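Local coordinates for replication initiation and membrane attachment protein (Geobacillus stearothermophilus 10, PDB 5WTN) that probably acts in primosome assembly at the start and restart of DNA replication, forming a tetramer and a complex with a primosomal re-initiation protein, at residues A213-Q218 with E246-V251. Residues are numbered along the deposited sequence; the frame is centred on the assembly and turned at random.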
# COMPACT_ATOMS: atom_id res chain seq x y z
N ALA A 213 -18.28 -2.91 47.90
CA ALA A 213 -18.88 -3.01 49.22
C ALA A 213 -20.19 -3.78 49.10
O ALA A 213 -20.51 -4.64 49.93
CB ALA A 213 -19.12 -1.63 49.78
N GLY A 214 -20.94 -3.48 48.04
CA GLY A 214 -22.17 -4.18 47.74
C GLY A 214 -21.93 -5.66 47.52
O GLY A 214 -22.64 -6.49 48.09
N LEU A 215 -20.95 -6.01 46.70
CA LEU A 215 -20.71 -7.42 46.40
C LEU A 215 -20.29 -8.21 47.62
O LEU A 215 -20.69 -9.37 47.78
CB LEU A 215 -19.68 -7.59 45.29
CG LEU A 215 -20.04 -7.04 43.91
CD1 LEU A 215 -19.02 -7.51 42.90
CD2 LEU A 215 -21.44 -7.45 43.47
N SER A 216 -19.49 -7.61 48.50
CA SER A 216 -18.98 -8.34 49.65
C SER A 216 -20.10 -8.67 50.65
O SER A 216 -20.06 -9.71 51.31
CB SER A 216 -17.83 -7.59 50.31
OG SER A 216 -16.98 -8.49 51.00
N LYS A 217 -21.10 -7.79 50.73
CA LYS A 217 -22.29 -8.01 51.55
C LYS A 217 -23.12 -9.18 51.02
O LYS A 217 -23.80 -9.87 51.79
CB LYS A 217 -23.15 -6.74 51.58
CG LYS A 217 -24.16 -6.66 52.73
CD LYS A 217 -24.80 -5.27 52.81
CE LYS A 217 -23.77 -4.14 52.64
NZ LYS A 217 -22.76 -4.04 53.74
N GLN A 218 -23.05 -9.39 49.71
CA GLN A 218 -23.77 -10.46 49.02
C GLN A 218 -22.94 -11.71 48.84
O GLN A 218 -23.33 -12.60 48.09
CB GLN A 218 -24.31 -10.00 47.67
CG GLN A 218 -25.19 -8.75 47.73
CD GLN A 218 -26.41 -8.92 48.62
OE1 GLN A 218 -26.83 -10.04 48.93
NE2 GLN A 218 -26.98 -7.80 49.05
N GLU A 246 -26.96 -0.15 40.74
CA GLU A 246 -27.51 -0.78 39.56
C GLU A 246 -26.54 -1.77 38.88
O GLU A 246 -26.97 -2.83 38.42
CB GLU A 246 -28.05 0.27 38.57
CG GLU A 246 -29.29 1.04 39.07
CD GLU A 246 -30.55 0.18 39.21
OE1 GLU A 246 -31.14 -0.22 38.17
OE2 GLU A 246 -30.98 -0.10 40.35
N MET A 247 -25.22 -1.62 38.95
CA MET A 247 -24.37 -2.62 38.35
C MET A 247 -24.15 -3.69 39.24
O MET A 247 -23.75 -4.69 38.89
CB MET A 247 -23.03 -2.13 37.99
CG MET A 247 -22.37 -3.07 37.05
SD MET A 247 -22.26 -2.24 35.58
CE MET A 247 -21.83 -3.36 34.51
N GLN A 248 -24.43 -3.44 40.43
CA GLN A 248 -24.46 -4.56 41.35
C GLN A 248 -25.54 -5.54 40.92
O GLN A 248 -25.27 -6.73 40.80
CB GLN A 248 -24.69 -4.09 42.78
CG GLN A 248 -24.57 -5.18 43.82
CD GLN A 248 -24.84 -4.68 45.23
OE1 GLN A 248 -24.52 -3.53 45.56
NE2 GLN A 248 -25.44 -5.53 46.06
N LYS A 249 -26.75 -5.04 40.65
CA LYS A 249 -27.83 -5.89 40.18
C LYS A 249 -27.43 -6.64 38.91
O LYS A 249 -27.46 -7.87 38.88
CB LYS A 249 -29.14 -5.12 39.95
CG LYS A 249 -30.08 -5.10 41.15
CD LYS A 249 -31.53 -4.79 40.73
CE LYS A 249 -31.60 -3.60 39.78
NZ LYS A 249 -32.99 -3.14 39.40
N LEU A 250 -27.03 -5.89 37.88
CA LEU A 250 -26.64 -6.47 36.61
C LEU A 250 -25.60 -7.57 36.79
O LEU A 250 -25.69 -8.64 36.17
CB LEU A 250 -26.07 -5.39 35.70
CG LEU A 250 -26.99 -4.20 35.44
CD1 LEU A 250 -26.31 -3.23 34.48
CD2 LEU A 250 -28.33 -4.68 34.89
N VAL A 251 -24.62 -7.33 37.63
CA VAL A 251 -23.58 -8.32 37.84
C VAL A 251 -24.22 -9.54 38.48
O VAL A 251 -24.07 -10.66 37.99
CB VAL A 251 -22.40 -7.75 38.65
CG1 VAL A 251 -21.50 -8.86 39.16
CG2 VAL A 251 -21.61 -6.79 37.79
O HOH W 1 -24.94 -5.52 48.94
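Gln248 lays its terminal amide over the backbone of Gly214, its CD 3.7 Å from Gly214 CA. Its CG stands anti to the backbone N (chi1 -173°) and the chain runs on extended, which carries the carboxamide across from helix 244-254 to helix 208-217. The two helices draw close here, with the CA atoms of Gly214 and Gln248 6.8 Å apart. Gly214 has no side chain on the face turned to helix 244-254, where a CB would point toward that helix, and the amide settles directly on its main chain. No direct hydrogen bond spans the contact. Instead, one water joins the two segments, donating to Gly214 O at 2.6 Å and accepting from Gln248 NE2 at 2.9 Å. It also accepts from Gln218 NE2 at 3.1 Å, so three residues are gathered around it close to where helix 208-217 ends.

Gln218, the first residue to leave helical geometry, has a side chain bent at chi2 (-59°) that crosses that of Gln248 at about a right angle. Its CG touches Gln248 NE2 at 3.6 Å, and the two amide planes are inclined by 40°. Closer to its own helix, the Gln248 side chain meets Leu215, Gln248 CG to Leu215 CD2 at 3.9 Å, the two side chains running past each other in opposite directions. Were Gln248 cut back to an alanine, the water would probably lose its link to helix 244-254 and the Gly214 backbone the amide that covers it.

Deeper in the interface, Met247 and Val251 reach Phe211, one turn before Leu215 on helix 208-217, while Leu215 also packs on Val220 and Val225 of the following loop. Met247, Leu250 and Val251 all touch Leu266, so helix 244-254 lies between helix 208-217 and helix 263-278.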